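Long-range contact in beta-galactosidase (Trichoderma reesei, PDB 3OG2), which probably hydrolyses terminal non-reducing beta-D-galactose residues from beta-D-galactosides, as a family 35 glycoside hydrolase: residues L714-L728 with Y765-T779. Numbering follows the deposited sequence.
Sequences LFRGRFTARTARQQL and YTLDRLVRGRRYILT
Gly717 with Leu778 and Phe719 with Tyr776 form antiparallel hydrogen-bonded pairs that join strand 714-720 to strand 775-779, and Gln726 with Leu767 and Leu728 with Tyr765 do the same for strands 726-728 and 765-767. The segment axes run 159° and 147° apart in direction, and the register shifts by two where both segments pass from one sheet to the other. Backbone bonds follow the segments through this passage: Ala721 O accepts at 2.7 Å from N of Gly773, a residue of the type II turn Val771-Arg774, and Ala724 O takes Leu770 N.

This paired passage of two segments from one sheet to the other illustrates how a beta sandwich is closed at one end, with the inward faces meeting around Phe719. Its chi1 of 67° sets CG between the backbone N and the carbonyl carbon, and the ring then lies with one face over Tyr776 CB, 3.9 Å from the ring centroid, a CH-pi contact. Leu770 CD1 meets the ring edge, while Leu767 CD1 reaches Phe719 CZ at 3.9 Å, bringing the second sheet against the first. Leu728 CD2 touches both methyls of Leu778. Gln726 OE1 accepts from Arg722 N and Thr723 N, which ties down the connecting loop, and Tyr776 OH takes Val771 N at 2.8 Å.

Beside the connecting loops, Arg725 forms a salt bridge with Asp768, side-on, NE to OD1 at 3.0 Å and NH2 to OD2 at 2.8 Å, approaching from above the carboxylate plane. On the face of the sheet that carries Arg716, Arg718 and Ile777, Ile777 lays CG2 over the Arg716 guanidinium and CD1 over that of Arg718; Asp677 forms salt bridges with both arginines.

Strand 714-720 continues the sheet to strand 820-824, strand 775-779 borders strand 740-744, and Leu744 and Leu809, the latter from strand 803-811, complete the packing round Phe719 within this all-beta domain.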
ATOM      1  N   LEU A 714       7.607  19.432 -23.440  1.00  7.03           N
ATOM      2  CA  LEU A 714       8.412  19.834 -24.576  1.00  6.93           C
ATOM      3  C   LEU A 714       8.438  21.353 -24.675  1.00  6.77           C
ATOM      4  O   LEU A 714       7.430  22.000 -24.422  1.00  7.89           O
ATOM      5  CB  LEU A 714       7.961  19.257 -25.907  1.00  7.80           C
ATOM      6  CG  LEU A 714       8.179  17.754 -26.098  1.00  9.49           C
ATOM      7  CD1 LEU A 714       7.049  16.959 -25.497  1.00 13.33           C
ATOM      8  CD2 LEU A 714       8.332  17.435 -27.598  1.00 11.58           C
ATOM      9  N   PHE A 715       9.583  21.867 -25.077  1.00  7.64           N
ATOM     10  CA  PHE A 715       9.766  23.293 -25.286  1.00  6.89           C
ATOM     11  C   PHE A 715      10.336  23.521 -26.671  1.00  7.09           C
ATOM     12  O   PHE A 715      11.179  22.734 -27.119  1.00  9.16           O
ATOM     13  CB  PHE A 715      10.758  23.898 -24.288  1.00  8.47           C
ATOM     14  CG  PHE A 715      10.289  23.710 -22.856  1.00  7.93           C
ATOM     15  CD1 PHE A 715      10.513  22.506 -22.162  1.00  8.87           C
ATOM     16  CD2 PHE A 715       9.602  24.723 -22.230  1.00  9.15           C
ATOM     17  CE1 PHE A 715       9.979  22.356 -20.887  1.00 10.14           C
ATOM     18  CE2 PHE A 715       9.090  24.640 -20.937  1.00  8.69           C
ATOM     19  CZ  PHE A 715       9.294  23.433 -20.301  1.00 10.69           C
ATOM     20  N   ARG A 716       9.904  24.582 -27.329  1.00  7.02           N
ATOM     21  CA  ARG A 716      10.462  24.923 -28.660  1.00  8.00           C
ATOM     22  C   ARG A 716      10.923  26.377 -28.592  1.00  8.01           C
ATOM     23  O   ARG A 716      10.101  27.267 -28.303  1.00  8.96           O
ATOM     24  CB  ARG A 716       9.412  24.737 -29.768  1.00  8.12           C
ATOM     25  CG  ARG A 716       9.207  23.237 -29.974  1.00 10.30           C
ATOM     26  CD  ARG A 716       8.153  22.953 -30.964  1.00  9.98           C
ATOM     27  NE  ARG A 716       8.288  23.499 -32.300  1.00  9.67           N
ATOM     28  CZ  ARG A 716       9.017  22.954 -33.264  1.00  9.96           C
ATOM     29  NH1 ARG A 716       9.786  21.887 -32.979  1.00 10.61           N
ATOM     30  NH2 ARG A 716       9.040  23.418 -34.511  1.00 12.12           N
ATOM     31  N   GLY A 717      12.217  26.561 -28.768  1.00  8.30           N
ATOM     32  CA  GLY A 717      12.792  27.880 -28.672  1.00  9.23           C
ATOM     33  C   GLY A 717      13.318  28.377 -30.014  1.00  8.88           C
ATOM     34  O   GLY A 717      14.216  27.740 -30.609  1.00 10.31           O
ATOM     35  N   ARG A 718      12.780  29.496 -30.496  1.00  8.59           N
ATOM     36  CA  ARG A 718      13.209  30.083 -31.759  1.00  9.28           C
ATOM     37  C   ARG A 718      14.291  31.141 -31.527  1.00  8.90           C
ATOM     38  O   ARG A 718      14.118  32.007 -30.640  1.00  9.80           O
ATOM     39  CB  ARG A 718      12.036  30.785 -32.430  1.00 11.13           C
ATOM     40  CG  ARG A 718      11.102  29.857 -33.170  1.00 12.19           C
ATOM     41  CD  ARG A 718       9.815  30.579 -33.515  1.00 12.95           C
ATOM     42  NE  ARG A 718       8.932  29.869 -34.431  1.00 15.80           N
ATOM     43  CZ  ARG A 718       8.188  28.826 -34.136  1.00 15.92           C
ATOM     44  NH1 ARG A 718       8.200  28.306 -32.890  1.00 12.74           N
ATOM     45  NH2 ARG A 718       7.411  28.269 -35.078  1.00 15.06           N
ATOM     46  N   PHE A 719      15.335  31.118 -32.332  1.00  9.11           N
ATOM     47  CA  PHE A 719      16.298  32.201 -32.296  1.00  9.64           C
ATOM     48  C   PHE A 719      16.811  32.468 -33.711  1.00  9.59           C
ATOM     49  O   PHE A 719      16.706  31.576 -34.589  1.00 11.03           O
ATOM     50  CB  PHE A 719      17.490  31.886 -31.367  1.00 10.03           C
ATOM     51  CG  PHE A 719      18.416  30.762 -31.819  1.00 10.06           C
ATOM     52  CD1 PHE A 719      18.170  29.442 -31.393  1.00 10.64           C
ATOM     53  CD2 PHE A 719      19.525  31.023 -32.631  1.00 10.02           C
ATOM     54  CE1 PHE A 719      19.065  28.442 -31.810  1.00 10.67           C
ATOM     55  CE2 PHE A 719      20.377  30.035 -33.055  1.00 10.20           C
ATOM     56  CZ  PHE A 719      20.157  28.724 -32.618  1.00 10.27           C
ATOM     57  N   THR A 720      17.401  33.644 -33.904  1.00 10.04           N
ATOM     58  CA  THR A 720      18.083  33.946 -35.178  1.00 10.66           C
ATOM     59  C   THR A 720      19.559  33.881 -34.969  1.00 10.80           C
ATOM     60  O   THR A 720      20.082  34.497 -34.053  1.00 11.98           O
ATOM     61  CB  THR A 720      17.646  35.377 -35.586  1.00 12.28           C
ATOM     62  OG1 THR A 720      16.220  35.366 -35.769  1.00 17.19           O
ATOM     63  CG2 THR A 720      18.385  35.714 -36.883  1.00 14.54           C
ATOM     64  N   ALA A 721      20.259  33.084 -35.777  1.00 10.63           N
ATOM     65  CA  ALA A 721      21.688  32.955 -35.558  1.00 10.43           C
ATOM     66  C   ALA A 721      22.387  34.278 -35.770  1.00 10.58           C
ATOM     67  O   ALA A 721      22.182  34.936 -36.809  1.00 13.09           O
ATOM     68  CB  ALA A 721      22.281  31.866 -36.460  1.00 11.12           C
ATOM     69  N   ARG A 722      23.268  34.632 -34.831  1.00 11.94           N
ATOM     70  CA  ARG A 722      24.106  35.822 -34.954  1.00 13.16           C
ATOM     71  C   ARG A 722      25.495  35.500 -35.438  1.00 14.22           C
ATOM     72  O   ARG A 722      26.092  36.294 -36.173  1.00 16.64           O
ATOM     73  CB  ARG A 722      24.181  36.560 -33.610  1.00 17.59           C
ATOM     74  CG  ARG A 722      22.764  37.133 -33.365  1.00 27.87           C
ATOM     75  CD  ARG A 722      22.888  38.641 -33.163  1.00 45.98           C
ATOM     76  NE  ARG A 722      22.038  38.994 -32.009  1.00 55.81           N
ATOM     77  CZ  ARG A 722      22.621  39.412 -30.892  1.00 65.96           C
ATOM     78  NH1 ARG A 722      23.946  39.490 -30.902  1.00 79.22           N
ATOM     79  NH2 ARG A 722      21.912  39.737 -29.831  1.00 61.35           N
ATOM     80  N   THR A 723      26.035  34.368 -35.029  1.00 13.60           N
ATOM     81  CA  THR A 723      27.322  33.864 -35.512  1.00 13.99           C
ATOM     82  C   THR A 723      27.196  32.382 -35.897  1.00 12.72           C
ATOM     83  O   THR A 723      26.224  31.738 -35.552  1.00 12.98           O
ATOM     84  CB  THR A 723      28.424  34.049 -34.463  1.00 14.97           C
ATOM     85  OG1 THR A 723      28.039  33.434 -33.218  1.00 13.93           O
ATOM     86  CG2 THR A 723      28.619  35.538 -34.161  1.00 15.74           C
ATOM     87  N   ALA A 724      28.175  31.913 -36.654  1.00 12.05           N
ATOM     88  CA  ALA A 724      28.082  30.539 -37.125  1.00 11.99           C
ATOM     89  C   ALA A 724      28.192  29.532 -35.988  1.00 12.41           C
ATOM     90  O   ALA A 724      27.670  28.435 -36.092  1.00 12.99           O
ATOM     91  CB  ALA A 724      29.169  30.322 -38.159  1.00 14.12           C
ATOM     92  N   ARG A 725      28.887  29.903 -34.917  1.00 12.09           N
ATOM     93  CA  ARG A 725      28.932  29.038 -33.756  1.00 12.00           C
ATOM     94  C   ARG A 725      28.360  29.788 -32.566  1.00 13.57           C
ATOM     95  O   ARG A 725      28.740  30.956 -32.357  1.00 14.65           O
ATOM     96  CB  ARG A 725      30.394  28.642 -33.458  1.00 14.95           C
ATOM     97  CG  ARG A 725      30.487  27.690 -32.275  1.00 15.31           C
ATOM     98  CD  ARG A 725      31.897  27.130 -32.127  1.00 18.04           C
ATOM     99  NE  ARG A 725      32.168  26.083 -33.143  1.00 21.63           N
ATOM    100  CZ  ARG A 725      33.306  25.412 -33.203  1.00 21.08           C
ATOM    101  NH1 ARG A 725      34.286  25.674 -32.337  1.00 25.48           N
ATOM    102  NH2 ARG A 725      33.436  24.471 -34.163  1.00 23.12           N
ATOM    103  N   GLN A 726      27.461  29.131 -31.806  1.00 12.80           N
ATOM    104  CA  GLN A 726      26.857  29.724 -30.620  1.00 12.86           C
ATOM    105  C   GLN A 726      26.991  28.711 -29.493  1.00 11.73           C
ATOM    106  O   GLN A 726      27.139  27.526 -29.781  1.00 14.24           O
ATOM    107  CB  GLN A 726      25.410  30.117 -30.919  1.00 13.24           C
ATOM    108  CG  GLN A 726      25.457  31.234 -31.993  1.00 14.49           C
ATOM    109  CD  GLN A 726      24.182  31.972 -32.199  1.00 13.48           C
ATOM    110  OE1 GLN A 726      24.146  33.027 -32.818  1.00 16.37           O
ATOM    111  NE2 GLN A 726      23.081  31.448 -31.645  1.00 20.17           N
ATOM    112  N   GLN A 727      26.919  29.233 -28.271  1.00 11.72           N
ATOM    113  CA  GLN A 727      27.060  28.387 -27.116  1.00 12.61           C
ATOM    114  C   GLN A 727      25.730  28.446 -26.364  1.00 11.17           C
ATOM    115  O   GLN A 727      25.237  29.527 -26.066  1.00 12.73           O
ATOM    116  CB  GLN A 727      28.202  28.880 -26.232  1.00 16.08           C
ATOM    117  CG  GLN A 727      29.572  28.845 -26.940  1.00 19.99           C
ATOM    118  CD  GLN A 727      30.049  27.521 -27.466  1.00 20.86           C
ATOM    119  OE1 GLN A 727      30.855  27.520 -28.441  1.00 23.25           O
ATOM    120  NE2 GLN A 727      29.609  26.403 -26.876  1.00 20.02           N
ATOM    121  N   LEU A 728      25.200  27.273 -26.066  1.00 11.47           N
ATOM    122  CA  LEU A 728      23.949  27.177 -25.335  1.00 10.99           C
ATOM    123  C   LEU A 728      24.167  26.550 -23.961  1.00 11.66           C
ATOM    124  O   LEU A 728      24.780  25.484 -23.828  1.00 14.59           O
ATOM    125  CB  LEU A 728      23.003  26.252 -26.134  1.00 11.95           C
ATOM    126  CG  LEU A 728      21.683  25.937 -25.434  1.00 13.01           C
ATOM    127  CD1 LEU A 728      20.855  27.213 -25.315  1.00 13.98           C
ATOM    128  CD2 LEU A 728      20.988  24.843 -26.262  1.00 16.92           C
ATOM    129  N   TYR A 765      26.039  23.082 -24.513  1.00 12.80           N
ATOM    130  CA  TYR A 765      26.120  22.528 -25.838  1.00 15.05           C
ATOM    131  C   TYR A 765      26.643  23.587 -26.788  1.00 14.66           C
ATOM    132  O   TYR A 765      26.398  24.788 -26.630  1.00 16.70           O
ATOM    133  CB  TYR A 765      24.717  22.085 -26.286  1.00 17.99           C
ATOM    134  CG  TYR A 765      24.028  21.014 -25.462  1.00 20.11           C
ATOM    135  CD1 TYR A 765      24.528  19.700 -25.384  1.00 27.13           C
ATOM    136  CD2 TYR A 765      22.867  21.246 -24.729  1.00 23.24           C
ATOM    137  CE1 TYR A 765      23.916  18.695 -24.634  1.00 30.59           C
ATOM    138  CE2 TYR A 765      22.230  20.255 -23.963  1.00 26.10           C
ATOM    139  CZ  TYR A 765      22.757  18.982 -23.926  1.00 32.24           C
ATOM    140  OH  TYR A 765      22.127  18.000 -23.156  1.00 35.62           O
ATOM    141  N   THR A 766      27.363  23.171 -27.835  1.00 16.04           N
ATOM    142  CA  THR A 766      27.748  24.071 -28.894  1.00 15.12           C
ATOM    143  C   THR A 766      26.765  23.900 -30.051  1.00 15.74           C
ATOM    144  O   THR A 766      26.471  22.748 -30.450  1.00 17.62           O
ATOM    145  CB  THR A 766      29.170  23.746 -29.385  1.00 16.84           C
ATOM    146  OG1 THR A 766      30.058  23.915 -28.261  1.00 22.61           O
ATOM    147  CG2 THR A 766      29.620  24.651 -30.506  1.00 20.04           C
ATOM    148  N   LEU A 767      26.292  25.018 -30.565  1.00 12.78           N
ATOM    149  CA  LEU A 767      25.416  24.999 -31.743  1.00 10.51           C
ATOM    150  C   LEU A 767      26.289  25.526 -32.890  1.00 11.45           C
ATOM    151  O   LEU A 767      26.492  26.731 -33.010  1.00 14.37           O
ATOM    152  CB  LEU A 767      24.138  25.805 -31.565  1.00 11.14           C
ATOM    153  CG  LEU A 767      23.357  25.521 -30.251  1.00 10.72           C
ATOM    154  CD1 LEU A 767      22.155  26.482 -30.179  1.00 11.45           C
ATOM    155  CD2 LEU A 767      22.941  24.065 -30.138  1.00 13.33           C
ATOM    156  N   ASP A 768      26.813  24.604 -33.691  1.00 12.33           N
ATOM    157  CA  ASP A 768      27.778  24.993 -34.704  1.00 12.90           C
ATOM    158  C   ASP A 768      27.220  24.972 -36.109  1.00 10.65           C
ATOM    159  O   ASP A 768      26.142  24.383 -36.351  1.00 12.25           O
ATOM    160  CB  ASP A 768      28.929  23.968 -34.646  1.00 21.72           C
ATOM    161  CG  ASP A 768      30.204  24.501 -35.263  1.00 23.11           C
ATOM    162  OD1 ASP A 768      30.399  25.713 -35.513  1.00 30.43           O
ATOM    163  OD2 ASP A 768      31.081  23.641 -35.512  1.00 31.62           O
ATOM    164  N   ARG A 769      27.943  25.594 -37.054  1.00 10.12           N
ATOM    165  CA  ARG A 769      27.653  25.502 -38.468  1.00  9.88           C
ATOM    166  C   ARG A 769      26.302  26.146 -38.785  1.00 10.13           C
ATOM    167  O   ARG A 769      25.542  25.679 -39.655  1.00 13.21           O
ATOM    168  CB  ARG A 769      27.714  24.061 -38.964  1.00 10.34           C
ATOM    169  CG  ARG A 769      29.143  23.521 -38.749  1.00 11.59           C
ATOM    170  CD  ARG A 769      29.301  22.081 -39.236  1.00 13.89           C
ATOM    171  NE  ARG A 769      28.603  21.128 -38.349  1.00 15.86           N
ATOM    172  CZ  ARG A 769      27.506  20.501 -38.732  1.00 13.46           C
ATOM    173  NH1 ARG A 769      26.995  20.709 -39.933  1.00 17.73           N
ATOM    174  NH2 ARG A 769      26.925  19.668 -37.915  1.00 17.96           N
ATOM    175  N   LEU A 770      26.023  27.244 -38.085  1.00 10.11           N
ATOM    176  CA  LEU A 770      24.766  27.995 -38.331  1.00 10.00           C
ATOM    177  C   LEU A 770      24.950  29.033 -39.442  1.00  9.77           C
ATOM    178  O   LEU A 770      26.055  29.601 -39.590  1.00 11.31           O
ATOM    179  CB  LEU A 770      24.319  28.753 -37.061  1.00 10.63           C
ATOM    180  CG  LEU A 770      24.313  27.916 -35.786  1.00 12.22           C
ATOM    181  CD1 LEU A 770      23.953  28.820 -34.605  1.00 16.23           C
ATOM    182  CD2 LEU A 770      23.341  26.753 -35.876  1.00 14.90           C
ATOM    183  N   VAL A 771      23.839  29.277 -40.144  1.00  9.75           N
ATOM    184  CA  VAL A 771      23.807  30.313 -41.174  1.00 10.00           C
ATOM    185  C   VAL A 771      23.401  31.625 -40.519  1.00 10.23           C
ATOM    186  O   VAL A 771      22.260  31.729 -40.011  1.00 11.52           O
ATOM    187  CB  VAL A 771      22.822  29.920 -42.266  1.00 10.10           C
ATOM    188  CG1 VAL A 771      22.724  31.048 -43.323  1.00 13.73           C
ATOM    189  CG2 VAL A 771      23.308  28.607 -42.892  1.00 12.93           C
ATOM    190  N   ARG A 772      24.290  32.604 -40.509  1.00 11.52           N
ATOM    191  CA  ARG A 772      23.928  33.863 -39.859  1.00 11.90           C
ATOM    192  C   ARG A 772      22.651  34.454 -40.431  1.00 12.29           C
ATOM    193  O   ARG A 772      22.470  34.494 -41.673  1.00 14.06           O
ATOM    194  CB  ARG A 772      25.087  34.871 -39.991  1.00 14.57           C
ATOM    195  CG  ARG A 772      26.358  34.587 -39.233  1.00 19.32           C
ATOM    196  CD  ARG A 772      27.511  35.500 -39.508  1.00 35.18           C
ATOM    197  NE  ARG A 772      27.189  36.862 -39.872  1.00 47.44           N
ATOM    198  CZ  ARG A 772      27.955  37.897 -39.493  1.00 57.00           C
ATOM    199  NH1 ARG A 772      29.055  37.723 -38.754  1.00 58.46           N
ATOM    200  NH2 ARG A 772      27.595  39.121 -39.864  1.00 63.17           N
ATOM    201  N   GLY A 773      21.807  34.968 -39.529  1.00 11.05           N
ATOM    202  CA  GLY A 773      20.553  35.525 -40.004  1.00 13.24           C
ATOM    203  C   GLY A 773      19.394  34.551 -40.172  1.00 13.32           C
ATOM    204  O   GLY A 773      18.237  34.965 -40.326  1.00 15.32           O
ATOM    205  N   ARG A 774      19.656  33.243 -40.122  1.00 12.55           N
ATOM    206  CA  ARG A 774      18.602  32.251 -40.310  1.00 11.77           C
ATOM    207  C   ARG A 774      17.978  31.941 -38.975  1.00 11.71           C
ATOM    208  O   ARG A 774      18.656  31.982 -37.937  1.00 11.74           O
ATOM    209  CB  ARG A 774      19.229  31.004 -40.959  1.00 11.87           C
ATOM    210  CG  ARG A 774      18.236  29.914 -41.292  1.00 15.38           C
ATOM    211  CD  ARG A 774      18.905  28.762 -42.049  1.00 16.14           C
ATOM    212  NE  ARG A 774      19.305  29.248 -43.396  1.00 19.77           N
ATOM    213  CZ  ARG A 774      19.652  28.376 -44.355  1.00 21.54           C
ATOM    214  NH1 ARG A 774      19.659  27.077 -44.074  1.00 23.89           N
ATOM    215  NH2 ARG A 774      20.015  28.683 -45.584  1.00 27.87           N
ATOM    216  N   ARG A 775      16.703  31.635 -38.956  1.00 11.69           N
ATOM    217  CA  ARG A 775      16.002  31.208 -37.762  1.00 11.12           C
ATOM    218  C   ARG A 775      16.154  29.702 -37.574  1.00 10.57           C
ATOM    219  O   ARG A 775      16.055  28.894 -38.504  1.00 13.23           O
ATOM    220  CB  ARG A 775      14.515  31.530 -37.922  1.00 16.65           C
ATOM    221  CG  ARG A 775      13.763  31.185 -36.610  1.00 29.88           C
ATOM    222  CD  ARG A 775      12.393  31.839 -36.638  1.00 46.96           C
ATOM    223  NE  ARG A 775      12.350  33.096 -35.891  1.00 55.06           N
ATOM    224  CZ  ARG A 775      11.235  33.820 -35.741  1.00 53.28           C
ATOM    225  NH1 ARG A 775      10.102  33.394 -36.294  1.00 53.69           N
ATOM    226  NH2 ARG A 775      11.220  34.958 -35.056  1.00 72.08           N
ATOM    227  N   TYR A 776      16.402  29.334 -36.337  1.00 10.18           N
ATOM    228  CA  TYR A 776      16.529  27.971 -35.889  1.00  9.26           C
ATOM    229  C   TYR A 776      15.561  27.678 -34.752  1.00  9.06           C
ATOM    230  O   TYR A 776      15.158  28.612 -34.047  1.00 11.44           O
ATOM    231  CB  TYR A 776      17.982  27.729 -35.321  1.00 11.37           C
ATOM    232  CG  TYR A 776      18.951  27.696 -36.483  1.00 10.97           C
ATOM    233  CD1 TYR A 776      19.512  28.897 -36.954  1.00  9.73           C
ATOM    234  CD2 TYR A 776      19.303  26.504 -37.094  1.00 11.77           C
ATOM    235  CE1 TYR A 776      20.411  28.880 -38.020  1.00 10.55           C
ATOM    236  CE2 TYR A 776      20.180  26.473 -38.175  1.00 11.43           C
ATOM    237  CZ  TYR A 776      20.726  27.675 -38.627  1.00 10.35           C
ATOM    238  OH  TYR A 776      21.575  27.682 -39.690  1.00 12.17           O
ATOM    239  N   ILE A 777      15.219  26.413 -34.591  1.00  9.07           N
ATOM    240  CA  ILE A 777      14.305  26.043 -33.500  1.00  8.86           C
ATOM    241  C   ILE A 777      14.947  24.950 -32.644  1.00  9.04           C
ATOM    242  O   ILE A 777      15.259  23.876 -33.180  1.00 11.21           O
ATOM    243  CB  ILE A 777      12.918  25.565 -34.020  1.00 11.50           C
ATOM    244  CG1 ILE A 777      12.284  26.640 -34.879  1.00 15.21           C
ATOM    245  CG2 ILE A 777      12.054  25.189 -32.837  1.00 13.45           C
ATOM    246  CD1 ILE A 777      10.917  26.236 -35.459  1.00 18.77           C
ATOM    247  N   LEU A 778      15.114  25.234 -31.377  1.00  9.45           N
ATOM    248  CA  LEU A 778      15.545  24.214 -30.423  1.00  8.65           C
ATOM    249  C   LEU A 778      14.333  23.469 -29.937  1.00  9.40           C
ATOM    250  O   LEU A 778      13.357  24.066 -29.518  1.00 12.25           O
ATOM    251  CB  LEU A 778      16.234  24.921 -29.251  1.00 10.30           C
ATOM    252  CG  LEU A 778      17.601  25.461 -29.558  1.00 11.31           C
ATOM    253  CD1 LEU A 778      17.999  26.511 -28.516  1.00 13.89           C
ATOM    254  CD2 LEU A 778      18.653  24.347 -29.591  1.00 13.24           C
ATOM    255  N   THR A 779      14.376  22.149 -29.975  1.00  8.30           N
ATOM    256  CA  THR A 779      13.327  21.347 -29.340  1.00  8.73           C
ATOM    257  C   THR A 779      13.971  20.675 -28.136  1.00  7.59           C
ATOM    258  O   THR A 779      14.974  19.986 -28.270  1.00  9.29           O
ATOM    259  CB  THR A 779      12.720  20.282 -30.293  1.00  9.42           C
ATOM    260  OG1 THR A 779      12.046  20.935 -31.371  1.00  9.71           O
ATOM    261  CG2 THR A 779      11.683  19.446 -29.565  1.00 10.92           C
TER
HETATM  262  O   HOH W   1      13.924  34.201 -34.216  1.00 33.99           O
HETATM  263  O   HOH W   2      28.269  25.949 -24.281  1.00 26.16           O
HETATM  264  O   HOH W   3      32.836  25.106 -29.012  1.00 55.27           O